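Local coordinates for Two-component insecticidal protein 16 kDa unit (Alcaligenes faecalis, PDB 5V3S), which forms the 16 kDa unit of a two-component insecticidal toxin that kills corn rootworm, and belongs to the aegerolysin family, at residues Y16-E21 against S132-N137; M20-F25 against Y69-C74; G85-Y90 against F97-D102. All coordinates share one frame; numbering follows the deposited sequence.

How the contacts relate
The three contacts lie in a sandwich of two sheets. Contacts 1 and 2 lie in the same mixed sheet and share M20 and E21. Strand 19-27 pairs with strand 136-144 in contact 1 and with strand 68-74 in contact 2, so it has a neighbour along each edge. Contact 3 joins the two strands of a hairpin in the facing antiparallel sheet. The centre of contact 2 is about 11 Å from those of contacts 1 and 3, which are about 17 Å apart. Along the chain, contact 2 closes before contact 3 opens, and contact 1 closes last. M20, I22, I24 and I71 meet F87, Y99 and W101 between the sheets, forming part of the core.

Contact 1: residues Y16-E21 against S132-N137; sequences YAQWME and SGAMGN. Unlike the reference sequence in segment 16-21: M20 (reference Ile). Unlike the reference sequence in segment 132-137: M135 (reference Thr).
W19 lays its indole against G136, A134 and N137. G136 CA lies over the six-membered ring of W19, toward its rim, 3.8 Å from the centroid, a CH-pi contact. A134 meets the pyrrole end obliquely, with CB 3.4 Å from W19 NE1. The same methyl also touches the carbonyl O of A17. N137 comes to the edge of the six-membered ring, where its ND2 is 3.6 Å from W19 CH2. The N137 amide plane is turned 72° from the ring plane.

Two backbone bonds join the segments beside the indole. G136 N donates to W19 O at 2.9 Å, and E21 N donates to G136 O at 3.0 Å. They make a short parallel ladder, in which M20 pairs with G136 and E21 with N137. Q18 fastens the loop at M135, just before strand 136-144. Its OE1 accepts M135 N on a lone pair at 3.0 Å, and takes a second, weak bond from W19 N. One side-chain oxygen thus ties both segments. On the other side of the ladder from W19, M20 CB packs on M135 CG at 3.9 Å. Both residues are selenomethionines.

Around the contact, K49 makes a cation-pi interaction with W19, and E21 OE2 accepts a bond from G47 N. The side chains of M20 and M135 reach strand 94-103, touching W101 and C103. Strand 19-27 here lies between strand 136-144, which begins in this contact, and strand 68-74.

Contact 2: residues M20-F25 against Y69-C74; sequences MEITIF and YTIASC. Unlike the reference sequence in segment 20-25: M20 (reference Ile).
T23 and T70 join their hydroxyls across the sheet. T23 OG1 and T70 OG1 are 2.8 Å apart and share a hydrogen bond that either could donate. Matching chi1 values of -65° and -62° hold each OG1 beside its own backbone N. The two side chains cross obliquely within a non-hydrogen-bonded antiparallel pair.

The backbone supplies six more bonds. Three hydrogen-bonded pairs, M20 with S73, I22 with I71 and I24 with Y69, each exchange two. I22 N reaches I71 O at 2.8 Å, and I24 N reaches Y69 O at 2.9 Å. The M20-S73 pair is longer, with S73 N 3.2 Å from M20 O. In the pairs between, CA-H...O contacts add to the ladder. One brings T70 CA to 3.2 Å from I22 O.

Apolar contacts occur on both faces. On the face of M20, I22 and I24, the side chains of I22 and I71 lie side by side and point the same way, with I22 CG2 3.8 Å from I71 CB. I24 CD1 meets I71 CD1 more loosely, and M20 SE approaches S73 CB. On the face of the threonines, E21 CG rests on A72 CB at 3.7 Å.

The hydroxyl of S73 turns to other partners, T83 OG1 and K42 O. I22, I24 and I71 all touch F87 of strand 83-91, in the other sheet. Here one mainly apolar face of an antiparallel pair packs on a second sheet, as in the beta-sandwich fold of the aegerolysins.

Contact 3: residues G85-Y90 against F97-D102; sequences GGFSLY and FEYYWD
G85 O accepts a 2.8 Å hydrogen bond from W101 N at one end of the beta hairpin of strands 83-91 and 94-103. The N-H...O angle is 168°. Y100 CA makes a CA-H...O contact with the same oxygen, and Y100 CD1 lies close by. The W101 indole lies over G85 and G86 N. G85 CA is 4.0 Å from the centroid of the W101 six-membered ring, a CH-pi contact over its face. G85 O and G86 N lie over the same face of the indole, and W101 CZ3 is 3.4 Å from G86 CA. W101 NE1 bonds to T83 OG1 just before the segment.

F87 links the aromatic side chains on the face of F87, L89, F97, Y99 and W101. Its CD1 lies in the plane of the W101 ring, at the edge, 3.7 Å from W101 CZ3. Its other flank, at CE2, reaches F97 CE1 at 3.7 Å. F87, F97 and Y99 form an aromatic cluster, with the F87 ring inclined to the other two. L89 CB sits over the face of F97, 4.1 Å from the ring centroid. The cluster packs against strands 19-27 and 136-144 of the facing sheet.

The face of S88 and E98 is more polar. There one water bridges the strands, 2.8 Å from S88 OG, and donates to E98 OE2 at 2.9 Å.

Contact 1: residues Y16-E21 against S132-N137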
loop_
_atom_site.group_PDB
_atom_site.type_symbol
_atom_site.label_atom_id
_atom_site.label_comp_id
_atom_site.label_asym_id
_atom_site.label_seq_id
_atom_site.Cartn_x
_atom_site.Cartn_y
_atom_site.Cartn_z
ATOM N N TYR A 16 -7.791 -7.645 14.916
ATOM C CA TYR A 16 -7.913 -7.907 13.468
ATOM C C TYR A 16 -9.015 -7.060 12.881
ATOM O O TYR A 16 -9.156 -6.955 11.653
ATOM C CB TYR A 16 -8.184 -9.385 13.159
ATOM C CG TYR A 16 -7.010 -10.312 13.279
ATOM C CD1 TYR A 16 -5.817 -9.881 13.809
ATOM C CD2 TYR A 16 -7.094 -11.636 12.843
ATOM C CE1 TYR A 16 -4.757 -10.751 13.938
ATOM C CE2 TYR A 16 -6.038 -12.508 13.018
ATOM C CZ TYR A 16 -4.877 -12.048 13.532
ATOM O OH TYR A 16 -3.813 -12.889 13.690
ATOM N N ALA A 17 -9.785 -6.429 13.764
ATOM C CA ALA A 17 -10.893 -5.620 13.336
ATOM C C ALA A 17 -10.449 -4.341 12.625
ATOM O O ALA A 17 -11.254 -3.720 11.969
ATOM C CB ALA A 17 -11.777 -5.299 14.531
ATOM N N GLN A 18 -9.200 -3.916 12.822
ATOM C CA GLN A 18 -8.602 -2.813 12.024
ATOM C C GLN A 18 -7.644 -3.448 11.013
ATOM O O GLN A 18 -6.732 -4.198 11.374
ATOM C CB GLN A 18 -7.902 -1.823 12.935
ATOM C CG GLN A 18 -7.225 -0.682 12.199
ATOM C CD GLN A 18 -8.208 0.046 11.283
ATOM O OE1 GLN A 18 -8.683 -0.509 10.295
ATOM N NE2 GLN A 18 -8.629 1.228 11.710
ATOM N N TRP A 19 -7.922 -3.244 9.722
ATOM C CA TRP A 19 -7.196 -3.982 8.722
ATOM C C TRP A 19 -7.291 -3.176 7.428
ATOM O O TRP A 19 -8.191 -2.318 7.254
ATOM C CB TRP A 19 -7.740 -5.386 8.498
ATOM C CG TRP A 19 -9.147 -5.355 7.954
ATOM C CD1 TRP A 19 -10.306 -5.251 8.694
ATOM C CD2 TRP A 19 -9.556 -5.405 6.569
ATOM N NE1 TRP A 19 -11.395 -5.232 7.856
ATOM C CE2 TRP A 19 -10.965 -5.317 6.546
ATOM C CE3 TRP A 19 -8.867 -5.463 5.357
ATOM C CZ2 TRP A 19 -11.702 -5.333 5.364
ATOM C CZ3 TRP A 19 -9.607 -5.501 4.154
ATOM C CH2 TRP A 19 -10.998 -5.426 4.158
HETATM N N MSE A 20 -6.306 -3.412 6.580
HETATM C CA MSE A 20 -6.273 -2.776 5.271
HETATM C C MSE A 20 -5.694 -3.807 4.308
HETATM O O MSE A 20 -4.886 -4.664 4.677
HETATM C CB MSE A 20 -5.437 -1.466 5.278
HETATM C CG MSE A 20 -3.955 -1.533 5.722
HETATM SE SE MSE A 20 -2.810 -2.074 4.162
HETATM C CE MSE A 20 -2.579 -0.178 3.704
ATOM N N GLU A 21 -6.086 -3.716 3.041
ATOM C CA GLU A 21 -5.381 -4.438 2.000
ATOM C C GLU A 21 -5.247 -3.479 0.838
ATOM O O GLU A 21 -6.225 -2.883 0.459
ATOM C CB GLU A 21 -6.056 -5.750 1.529
ATOM C CG GLU A 21 -5.988 -6.843 2.572
ATOM C CD GLU A 21 -6.228 -8.242 2.085
ATOM O OE1 GLU A 21 -6.388 -8.420 0.839
ATOM O OE2 GLU A 21 -6.228 -9.141 2.993
ATOM N N SER A 132 -15.156 5.224 7.907
ATOM C CA SER A 132 -15.451 4.767 9.256
ATOM C C SER A 132 -14.803 3.407 9.463
ATOM O O SER A 132 -14.260 2.824 8.509
ATOM C CB SER A 132 -16.968 4.656 9.455
ATOM O OG SER A 132 -17.518 5.936 9.508
ATOM N N GLY A 133 -14.838 2.928 10.711
ATOM C CA GLY A 133 -14.495 1.526 11.032
ATOM C C GLY A 133 -13.152 1.082 10.451
ATOM O O GLY A 133 -12.168 1.865 10.457
ATOM N N ALA A 134 -13.125 -0.122 9.893
ATOM C CA ALA A 134 -11.855 -0.662 9.336
ATOM C C ALA A 134 -11.469 0.059 8.036
ATOM O O ALA A 134 -12.321 0.338 7.169
ATOM C CB ALA A 134 -11.948 -2.165 9.092
HETATM N N MSE A 135 -10.186 0.341 7.894
HETATM C CA MSE A 135 -9.692 0.959 6.650
HETATM C C MSE A 135 -10.122 0.239 5.377
HETATM O O MSE A 135 -10.560 0.865 4.439
HETATM C CB MSE A 135 -8.179 1.159 6.752
HETATM C CG MSE A 135 -7.535 1.854 5.561
HETATM SE SE MSE A 135 -8.241 3.671 5.329
HETATM C CE MSE A 135 -6.591 4.694 5.237
ATOM N N GLY A 136 -9.987 -1.058 5.308
ATOM C CA GLY A 136 -10.592 -1.781 4.197
ATOM C C GLY A 136 -9.667 -1.984 2.990
ATOM O O GLY A 136 -8.510 -2.023 3.140
ATOM N N ASN A 137 -10.256 -2.137 1.811
ATOM C CA ASN A 137 -9.537 -2.415 0.573
ATOM C C ASN A 137 -9.179 -1.084 -0.113
ATOM O O ASN A 137 -10.022 -0.163 -0.227
ATOM C CB ASN A 137 -10.373 -3.267 -0.383
ATOM C CG ASN A 137 -10.721 -4.643 0.186
ATOM O OD1 ASN A 137 -9.889 -5.495 0.274
ATOM N ND2 ASN A 137 -11.935 -4.795 0.706
#

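Contact 2: residues M20-F25 against Y69-C74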
loop_
_atom_site.group_PDB
_atom_site.type_symbol
_atom_site.label_atom_id
_atom_site.label_comp_id
_atom_site.label_asym_id
_atom_site.label_seq_id
_atom_site.Cartn_x
_atom_site.Cartn_y
_atom_site.Cartn_z
HETATM N N MSE A 20 -6.306 -3.412 6.580
HETATM C CA MSE A 20 -6.273 -2.776 5.271
HETATM C C MSE A 20 -5.694 -3.807 4.308
HETATM O O MSE A 20 -4.886 -4.664 4.677
HETATM C CB MSE A 20 -5.437 -1.466 5.278
HETATM C CG MSE A 20 -3.955 -1.533 5.722
HETATM SE SE MSE A 20 -2.810 -2.074 4.162
HETATM C CE MSE A 20 -2.579 -0.178 3.704
ATOM N N GLU A 21 -6.086 -3.716 3.041
ATOM C CA GLU A 21 -5.381 -4.438 2.000
ATOM C C GLU A 21 -5.247 -3.479 0.838
ATOM O O GLU A 21 -6.225 -2.883 0.459
ATOM C CB GLU A 21 -6.056 -5.750 1.529
ATOM C CG GLU A 21 -5.988 -6.843 2.572
ATOM C CD GLU A 21 -6.228 -8.242 2.085
ATOM O OE1 GLU A 21 -6.388 -8.420 0.839
ATOM O OE2 GLU A 21 -6.228 -9.141 2.993
ATOM N N ILE A 22 -4.021 -3.319 0.339
ATOM C CA ILE A 22 -3.730 -2.348 -0.719
ATOM C C ILE A 22 -3.203 -3.122 -1.950
ATOM O O ILE A 22 -2.278 -3.880 -1.851
ATOM C CB ILE A 22 -2.881 -1.158 -0.259
ATOM C CG1 ILE A 22 -2.752 -0.134 -1.336
ATOM C CG2 ILE A 22 -1.512 -1.543 0.176
ATOM C CD1 ILE A 22 -2.468 1.239 -0.815
ATOM N N THR A 23 -3.825 -2.900 -3.090
ATOM C CA THR A 23 -3.430 -3.636 -4.284
ATOM C C THR A 23 -2.864 -2.561 -5.219
ATOM O O THR A 23 -3.535 -1.555 -5.435
ATOM C CB THR A 23 -4.631 -4.411 -4.882
ATOM O OG1 THR A 23 -5.039 -5.394 -3.973
ATOM C CG2 THR A 23 -4.226 -5.087 -6.127
ATOM N N ILE A 24 -1.659 -2.804 -5.787
ATOM C CA ILE A 24 -0.999 -1.899 -6.757
ATOM C C ILE A 24 -0.934 -2.623 -8.079
ATOM O O ILE A 24 -0.397 -3.759 -8.125
ATOM C CB ILE A 24 0.424 -1.549 -6.262
ATOM C CG1 ILE A 24 0.348 -0.994 -4.854
ATOM C CG2 ILE A 24 1.164 -0.567 -7.183
ATOM C CD1 ILE A 24 0.673 -1.991 -3.781
ATOM N N PHE A 25 -1.585 -2.042 -9.098
ATOM C CA PHE A 25 -1.656 -2.680 -10.433
ATOM C C PHE A 25 -0.924 -1.725 -11.305
ATOM O O PHE A 25 -1.190 -0.518 -11.248
ATOM C CB PHE A 25 -3.131 -2.769 -10.948
ATOM C CG PHE A 25 -3.273 -3.492 -12.232
ATOM C CD1 PHE A 25 -3.419 -4.847 -12.254
ATOM C CD2 PHE A 25 -3.153 -2.810 -13.446
ATOM C CE1 PHE A 25 -3.558 -5.534 -13.451
ATOM C CE2 PHE A 25 -3.239 -3.513 -14.677
ATOM C CZ PHE A 25 -3.418 -4.867 -14.647
ATOM N N TYR A 69 0.136 -6.467 -7.238
ATOM C CA TYR A 69 0.673 -7.104 -5.986
ATOM C C TYR A 69 -0.080 -6.448 -4.832
ATOM O O TYR A 69 -0.421 -5.272 -4.954
ATOM C CB TYR A 69 2.121 -6.744 -5.876
ATOM C CG TYR A 69 2.773 -7.131 -4.580
ATOM C CD1 TYR A 69 3.063 -8.482 -4.268
ATOM C CD2 TYR A 69 3.192 -6.137 -3.669
ATOM C CE1 TYR A 69 3.769 -8.823 -3.067
ATOM C CE2 TYR A 69 3.919 -6.490 -2.502
ATOM C CZ TYR A 69 4.152 -7.811 -2.191
ATOM O OH TYR A 69 4.810 -8.131 -1.011
ATOM N N THR A 70 -0.366 -7.235 -3.777
ATOM C CA THR A 70 -1.137 -6.733 -2.651
ATOM C C THR A 70 -0.295 -6.815 -1.416
ATOM O O THR A 70 0.391 -7.859 -1.159
ATOM C CB THR A 70 -2.409 -7.599 -2.505
ATOM O OG1 THR A 70 -3.182 -7.464 -3.708
ATOM C CG2 THR A 70 -3.206 -7.192 -1.326
ATOM N N ILE A 71 -0.402 -5.750 -0.645
ATOM C CA ILE A 71 0.191 -5.629 0.688
ATOM C C ILE A 71 -1.029 -5.664 1.671
ATOM O O ILE A 71 -2.072 -5.020 1.456
ATOM C CB ILE A 71 0.988 -4.346 0.785
ATOM C CG1 ILE A 71 2.245 -4.410 -0.044
ATOM C CG2 ILE A 71 1.318 -3.970 2.208
ATOM C CD1 ILE A 71 2.911 -3.095 -0.337
ATOM N N ALA A 72 -0.830 -6.286 2.803
ATOM C CA ALA A 72 -1.935 -6.369 3.769
ATOM C C ALA A 72 -1.384 -6.181 5.147
ATOM O O ALA A 72 -0.334 -6.699 5.445
ATOM C CB ALA A 72 -2.574 -7.719 3.665
ATOM N N SER A 73 -2.076 -5.450 5.983
ATOM C CA SER A 73 -1.597 -5.274 7.325
ATOM C C SER A 73 -2.816 -5.150 8.206
ATOM O O SER A 73 -3.765 -4.638 7.773
ATOM C CB SER A 73 -0.869 -3.961 7.329
ATOM O OG SER A 73 -0.371 -3.636 8.580
ATOM N N CYS A 74 -2.711 -5.572 9.472
ATOM C CA CYS A 74 -3.787 -5.456 10.426
ATOM C C CYS A 74 -3.198 -5.284 11.817
ATOM O O CYS A 74 -1.992 -5.239 12.007
ATOM C CB CYS A 74 -4.678 -6.729 10.407
ATOM S SG CYS A 74 -3.843 -8.255 10.838
#

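Contact 3: residues G85-Y90 against F97-D102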
loop_
_atom_site.group_PDB
_atom_site.type_symbol
_atom_site.label_atom_id
_atom_site.label_comp_id
_atom_site.label_asym_id
_atom_site.label_seq_id
_atom_site.Cartn_x
_atom_site.Cartn_y
_atom_site.Cartn_z
ATOM N N GLY A 85 1.758 2.679 8.899
ATOM C CA GLY A 85 2.978 2.343 8.113
ATOM C C GLY A 85 2.951 3.038 6.765
ATOM O O GLY A 85 2.083 3.906 6.480
ATOM N N GLY A 86 3.835 2.534 5.878
ATOM C CA GLY A 86 3.959 3.083 4.533
ATOM C C GLY A 86 4.919 2.272 3.673
ATOM O O GLY A 86 5.589 1.307 4.120
ATOM N N PHE A 87 5.017 2.701 2.394
ATOM C CA PHE A 87 5.939 2.103 1.435
ATOM C C PHE A 87 6.018 3.038 0.256
ATOM O O PHE A 87 5.167 3.913 0.081
ATOM C CB PHE A 87 5.518 0.692 0.943
ATOM C CG PHE A 87 4.215 0.657 0.195
ATOM C CD1 PHE A 87 2.998 0.596 0.904
ATOM C CD2 PHE A 87 4.179 0.762 -1.243
ATOM C CE1 PHE A 87 1.824 0.596 0.229
ATOM C CE2 PHE A 87 2.935 0.746 -1.923
ATOM C CZ PHE A 87 1.773 0.681 -1.142
ATOM N N SER A 88 6.953 2.754 -0.622
ATOM C CA SER A 88 7.280 3.564 -1.791
ATOM C C SER A 88 7.360 2.682 -3.027
ATOM O O SER A 88 7.571 1.492 -2.957
ATOM C CB SER A 88 8.569 4.406 -1.626
ATOM O OG SER A 88 8.529 5.284 -0.460
ATOM N N LEU A 89 7.072 3.275 -4.165
ATOM C CA LEU A 89 7.183 2.446 -5.403
ATOM C C LEU A 89 8.089 3.187 -6.323
ATOM O O LEU A 89 7.967 4.393 -6.499
ATOM C CB LEU A 89 5.895 2.326 -6.133
ATOM C CG LEU A 89 5.809 1.355 -7.291
ATOM C CD1 LEU A 89 5.836 -0.064 -6.869
ATOM C CD2 LEU A 89 4.568 1.616 -8.089
ATOM N N TYR A 90 8.932 2.434 -6.979
ATOM C CA TYR A 90 9.930 2.984 -7.893
ATOM C C TYR A 90 9.743 2.370 -9.302
ATOM O O TYR A 90 9.166 1.280 -9.466
ATOM C CB TYR A 90 11.322 2.606 -7.421
ATOM C CG TYR A 90 11.677 3.205 -6.122
ATOM C CD1 TYR A 90 11.183 2.657 -4.943
ATOM C CD2 TYR A 90 12.477 4.305 -6.049
ATOM C CE1 TYR A 90 11.443 3.262 -3.705
ATOM C CE2 TYR A 90 12.740 4.906 -4.821
ATOM C CZ TYR A 90 12.214 4.352 -3.658
ATOM O OH TYR A 90 12.573 4.980 -2.450
ATOM N N PHE A 97 5.846 7.035 -6.325
ATOM C CA PHE A 97 4.948 7.505 -5.178
ATOM C C PHE A 97 5.403 7.009 -3.822
ATOM O O PHE A 97 6.201 6.112 -3.682
ATOM C CB PHE A 97 3.452 7.217 -5.347
ATOM C CG PHE A 97 3.020 5.753 -5.213
ATOM C CD1 PHE A 97 2.918 5.119 -4.012
ATOM C CD2 PHE A 97 2.631 5.011 -6.342
ATOM C CE1 PHE A 97 2.459 3.805 -3.912
ATOM C CE2 PHE A 97 2.192 3.728 -6.250
ATOM C CZ PHE A 97 2.113 3.098 -5.016
ATOM N N GLU A 98 4.943 7.718 -2.821
ATOM C CA GLU A 98 5.109 7.361 -1.419
ATOM C C GLU A 98 3.693 7.247 -0.893
ATOM O O GLU A 98 2.797 8.071 -1.262
ATOM C CB GLU A 98 5.874 8.422 -0.666
ATOM C CG GLU A 98 7.353 8.484 -1.091
ATOM C CD GLU A 98 8.027 9.764 -0.639
ATOM O OE1 GLU A 98 7.394 10.835 -0.496
ATOM O OE2 GLU A 98 9.173 9.652 -0.355
ATOM N N TYR A 99 3.434 6.140 -0.166
ATOM C CA TYR A 99 2.140 5.981 0.447
ATOM C C TYR A 99 2.279 5.831 1.986
ATOM O O TYR A 99 3.272 5.293 2.461
ATOM C CB TYR A 99 1.417 4.771 -0.159
ATOM C CG TYR A 99 0.002 4.639 0.342
ATOM C CD1 TYR A 99 -0.971 5.647 0.041
ATOM C CD2 TYR A 99 -0.344 3.578 1.166
ATOM C CE1 TYR A 99 -2.279 5.514 0.536
ATOM C CE2 TYR A 99 -1.616 3.422 1.601
ATOM C CZ TYR A 99 -2.575 4.403 1.307
ATOM O OH TYR A 99 -3.823 4.215 1.863
ATOM N N TYR A 100 1.273 6.280 2.732
ATOM C CA TYR A 100 1.308 6.238 4.233
ATOM C C TYR A 100 -0.089 6.135 4.719
ATOM O O TYR A 100 -1.020 6.695 4.098
ATOM C CB TYR A 100 1.997 7.526 4.824
ATOM C CG TYR A 100 1.745 7.779 6.323
ATOM C CD1 TYR A 100 2.447 7.076 7.258
ATOM C CD2 TYR A 100 0.724 8.650 6.785
ATOM C CE1 TYR A 100 2.202 7.176 8.613
ATOM C CE2 TYR A 100 0.494 8.800 8.157
ATOM C CZ TYR A 100 1.273 8.050 9.063
ATOM O OH TYR A 100 1.101 8.134 10.403
ATOM N N TRP A 101 -0.285 5.318 5.762
ATOM C CA TRP A 101 -1.594 5.139 6.372
ATOM C C TRP A 101 -1.448 5.133 7.918
ATOM O O TRP A 101 -0.409 4.799 8.447
ATOM C CB TRP A 101 -2.251 3.842 5.873
ATOM C CG TRP A 101 -1.535 2.608 6.306
ATOM C CD1 TRP A 101 -1.739 1.912 7.461
ATOM C CD2 TRP A 101 -0.470 1.929 5.632
ATOM N NE1 TRP A 101 -0.892 0.877 7.556
ATOM C CE2 TRP A 101 -0.090 0.853 6.438
ATOM C CE3 TRP A 101 0.135 2.069 4.382
ATOM C CZ2 TRP A 101 0.940 -0.029 6.077
ATOM C CZ3 TRP A 101 1.159 1.211 4.043
ATOM C CH2 TRP A 101 1.510 0.145 4.856
ATOM N N ASP A 102 -2.508 5.565 8.588
ATOM C CA ASP A 102 -2.549 5.548 10.021
ATOM C C ASP A 102 -3.949 5.168 10.336
ATOM O O ASP A 102 -4.856 5.948 10.108
ATOM C CB ASP A 102 -2.118 6.902 10.588
ATOM C CG ASP A 102 -2.156 6.899 12.110
ATOM O OD1 ASP A 102 -1.988 5.810 12.696
ATOM O OD2 ASP A 102 -2.369 7.967 12.690
HETATM O O HOH W 1 10.608 7.145 -0.162
#